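Local coordinates for pyoverdine biosynthesis protein PvcB (Pseudomonas aeruginosa, PDB 4YLM), which catalyses the iron(II)- and 2-oxoglutarate-dependent oxidation of tyrosine isonitrile in the biosynthesis of paerucumarin, at residues A[59-64]-A[248-253]. Sequence-based numbering, arbitrary orientation.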
ATOM      1  N   LEU A  59     -14.634  -1.595  -9.752  1.00 20.60           N
ATOM      2  CA  LEU A  59     -14.921  -1.863 -11.148  1.00 20.95           C
ATOM      3  C   LEU A  59     -13.765  -1.299 -11.948  1.00 21.52           C
ATOM      4  O   LEU A  59     -13.569  -0.094 -11.974  1.00 21.05           O
ATOM      5  CB  LEU A  59     -16.243  -1.198 -11.567  1.00 22.21           C
ATOM      6  CG  LEU A  59     -16.521  -1.094 -13.072  1.00 22.02           C
ATOM      7  CD1 LEU A  59     -16.473  -2.477 -13.725  1.00 21.24           C
ATOM      8  CD2 LEU A  59     -17.878  -0.385 -13.354  1.00 20.76           C
ATOM      9  N   LEU A  60     -12.948  -2.172 -12.531  1.00 22.26           N
ATOM     10  CA  LEU A  60     -11.906  -1.727 -13.452  1.00 22.10           C
ATOM     11  C   LEU A  60     -12.469  -1.859 -14.859  1.00 23.83           C
ATOM     12  O   LEU A  60     -12.758  -2.971 -15.322  1.00 24.68           O
ATOM     13  CB  LEU A  60     -10.638  -2.573 -13.320  1.00 18.95           C
ATOM     14  CG  LEU A  60      -9.830  -2.376 -12.032  1.00 22.21           C
ATOM     15  CD1 LEU A  60     -10.516  -3.016 -10.854  1.00 23.40           C
ATOM     16  CD2 LEU A  60      -8.429  -2.971 -12.218  1.00 26.18           C
ATOM     17  N   ARG A  61     -12.621  -0.727 -15.538  1.00 26.40           N
ATOM     18  CA  ARG A  61     -13.332  -0.705 -16.815  1.00 23.94           C
ATOM     19  C   ARG A  61     -12.519  -0.017 -17.885  1.00 20.86           C
ATOM     20  O   ARG A  61     -11.990   1.077 -17.677  1.00 24.15           O
ATOM     21  CB  ARG A  61     -14.705  -0.018 -16.649  1.00 23.41           C
ATOM     22  CG  ARG A  61     -15.475   0.202 -17.961  1.00 27.46           C
ATOM     23  CD  ARG A  61     -16.965   0.474 -17.690  1.00 21.81           C
ATOM     24  NE  ARG A  61     -17.698  -0.744 -17.358  1.00 29.67           N
ATOM     25  CZ  ARG A  61     -19.010  -0.799 -17.138  1.00 29.92           C
ATOM     26  NH1 ARG A  61     -19.748   0.308 -17.187  1.00 27.33           N
ATOM     27  NH2 ARG A  61     -19.584  -1.962 -16.858  1.00 26.81           N
ATOM     28  N   GLY A  62     -12.407  -0.665 -19.037  1.00 24.05           N
ATOM     29  CA  GLY A  62     -11.712  -0.082 -20.165  1.00 21.48           C
ATOM     30  C   GLY A  62     -10.247  -0.498 -20.221  1.00 25.51           C
ATOM     31  O   GLY A  62      -9.479   0.026 -21.029  1.00 26.67           O
ATOM     32  N   PHE A  63      -9.848  -1.432 -19.361  1.00 25.24           N
ATOM     33  CA  PHE A  63      -8.462  -1.933 -19.394  1.00 23.09           C
ATOM     34  C   PHE A  63      -8.383  -3.085 -20.394  1.00 25.50           C
ATOM     35  O   PHE A  63      -9.375  -3.763 -20.635  1.00 24.19           O
ATOM     36  CB  PHE A  63      -8.022  -2.460 -18.015  1.00 22.57           C
ATOM     37  CG  PHE A  63      -7.848  -1.386 -16.971  1.00 23.59           C
ATOM     38  CD1 PHE A  63      -6.587  -0.884 -16.678  1.00 23.25           C
ATOM     39  CD2 PHE A  63      -8.940  -0.896 -16.273  1.00 23.83           C
ATOM     40  CE1 PHE A  63      -6.417   0.107 -15.715  1.00 24.57           C
ATOM     41  CE2 PHE A  63      -8.787   0.098 -15.311  1.00 21.44           C
ATOM     42  CZ  PHE A  63      -7.525   0.604 -15.028  1.00 22.20           C
ATOM     43  N   ALA A  64      -7.209  -3.319 -20.967  1.00 26.06           N
ATOM     44  CA  ALA A  64      -6.989  -4.572 -21.682  1.00 26.28           C
ATOM     45  C   ALA A  64      -6.952  -5.602 -20.568  1.00 30.06           C
ATOM     46  O   ALA A  64      -6.403  -5.342 -19.490  1.00 32.29           O
ATOM     47  CB  ALA A  64      -5.646  -4.550 -22.426  1.00 25.76           C
ATOM     48  N   SER A 248     -17.682  -6.037 -21.732  1.00 30.56           N
ATOM     49  CA  SER A 248     -16.523  -6.838 -22.103  1.00 29.67           C
ATOM     50  C   SER A 248     -15.227  -6.317 -21.467  1.00 29.71           C
ATOM     51  O   SER A 248     -14.885  -5.136 -21.579  1.00 27.52           O
ATOM     52  CB  SER A 248     -16.391  -6.893 -23.633  1.00 34.17           C
ATOM     53  OG  SER A 248     -17.543  -7.496 -24.212  1.00 34.98           O
ATOM     54  N   ASP A 249     -14.528  -7.222 -20.787  1.00 28.29           N
ATOM     55  CA  ASP A 249     -13.234  -6.942 -20.160  1.00 26.60           C
ATOM     56  C   ASP A 249     -13.300  -6.145 -18.855  1.00 27.51           C
ATOM     57  O   ASP A 249     -12.267  -5.738 -18.330  1.00 27.23           O
ATOM     58  CB  ASP A 249     -12.252  -6.323 -21.148  1.00 28.74           C
ATOM     59  CG  ASP A 249     -11.638  -7.367 -22.090  1.00 38.17           C
ATOM     60  OD1 ASP A 249     -11.452  -8.546 -21.683  1.00 32.93           O
ATOM     61  OD2 ASP A 249     -11.357  -7.002 -23.244  1.00 35.49           O
ATOM     62  N   ASP A 250     -14.504  -5.938 -18.329  1.00 25.63           N
ATOM     63  CA  ASP A 250     -14.637  -5.459 -16.958  1.00 25.50           C
ATOM     64  C   ASP A 250     -13.854  -6.412 -16.069  1.00 26.86           C
ATOM     65  O   ASP A 250     -13.875  -7.632 -16.274  1.00 26.27           O
ATOM     66  CB  ASP A 250     -16.084  -5.520 -16.469  1.00 22.78           C
ATOM     67  CG  ASP A 250     -16.919  -4.337 -16.905  1.00 24.41           C
ATOM     68  OD1 ASP A 250     -16.359  -3.384 -17.480  1.00 22.15           O
ATOM     69  OD2 ASP A 250     -18.153  -4.374 -16.661  1.00 24.86           O
ATOM     70  N   LEU A 251     -13.184  -5.868 -15.063  1.00 24.47           N
ATOM     71  CA  LEU A 251     -12.659  -6.705 -13.994  1.00 20.86           C
ATOM     72  C   LEU A 251     -13.261  -6.163 -12.715  1.00 23.46           C
ATOM     73  O   LEU A 251     -13.117  -4.981 -12.418  1.00 24.46           O
ATOM     74  CB  LEU A 251     -11.123  -6.646 -13.942  1.00 23.61           C
ATOM     75  CG  LEU A 251     -10.499  -7.617 -12.919  1.00 30.76           C
ATOM     76  CD1 LEU A 251     -10.544  -9.051 -13.455  1.00 28.24           C
ATOM     77  CD2 LEU A 251      -9.067  -7.236 -12.592  1.00 35.50           C
ATOM     78  N   VAL A 252     -13.959  -7.017 -11.976  1.00 20.53           N
ATOM     79  CA  VAL A 252     -14.633  -6.605 -10.767  1.00 22.27           C
ATOM     80  C   VAL A 252     -14.041  -7.375  -9.600  1.00 25.24           C
ATOM     81  O   VAL A 252     -13.833  -8.590  -9.677  1.00 23.53           O
ATOM     82  CB  VAL A 252     -16.170  -6.844 -10.859  1.00 23.24           C
ATOM     83  CG1 VAL A 252     -16.838  -6.738  -9.486  1.00 17.33           C
ATOM     84  CG2 VAL A 252     -16.797  -5.875 -11.870  1.00 20.75           C
ATOM     85  N   ILE A 253     -13.744  -6.654  -8.530  1.00 21.08           N
ATOM     86  CA  ILE A 253     -13.214  -7.269  -7.328  1.00 17.37           C
ATOM     87  C   ILE A 253     -14.151  -6.894  -6.203  1.00 21.02           C
ATOM     88  O   ILE A 253     -14.311  -5.717  -5.918  1.00 22.21           O
ATOM     89  CB  ILE A 253     -11.807  -6.721  -7.012  1.00 18.10           C
ATOM     90  CG1 ILE A 253     -10.851  -7.007  -8.184  1.00 20.58           C
ATOM     91  CG2 ILE A 253     -11.297  -7.325  -5.706  1.00 21.16           C
ATOM     92  CD1 ILE A 253      -9.524  -6.223  -8.090  1.00 23.00           C
TER
HETATM   93  O   HOH W   1     -11.356  -3.378 -17.634  1.00 21.06           O
HETATM   94  O   HOH W   2     -14.617  -2.854 -19.557  1.00 26.88           O
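Arg-61 and Asp-250 meet side by side where two antiparallel strand ends part, a worked example of a salt bridge closing the end of a strand pair. The guanidinium grips the carboxylate with two nitrogens: NE of Arg-61 reaches OD1 of Asp-250 at 3.0 Å, and its NH2 takes the syn lone pair of OD2 at 2.8 Å along an almost straight bond (175°). The two planes lie only 17° apart. A bend at chi3 (-77°) turns the otherwise extended arginine chain into this side-on pose, while CD2 of Leu-59 lies over one guanidinium face. Packing is tight on the strand side. Leu-60 and Leu-251 form a hydrogen-bonded pair, N of Leu-60 to O of Leu-251 at 2.8 Å and N of Leu-251 to O of Leu-60 at 2.9 Å. Their CB atoms sit 4.1 Å apart on one sheet face; on the other, CD1 of Leu-59 touches CG2 of Val-252 (3.9 Å) and also the Asp-250 carboxylate carbon. Beyond Arg-61 the backbones diverge and water takes over. One water donates to the carbonyls of Leu-60 and Asp-249 and accepts from N of Phe-63; a second links N of Gly-62, O of Ser-248 and OD1 of Asp-250. OD2 of Asp-250 is also hydrogen-bonded to Arg-247 N and His-244 NE2, and NH2 of Arg-61 donates to Arg-245 O. The contact joins strands 57-60 and 251-255 in the sheet of this TauD-family oxygenase, Val-252 lying about 9 Å from the iron ligand His-261, side chain to side chain. The guanidinium, a backbone N-H and a water around this buried carboxylate would be expected to keep Asp-250 ionised.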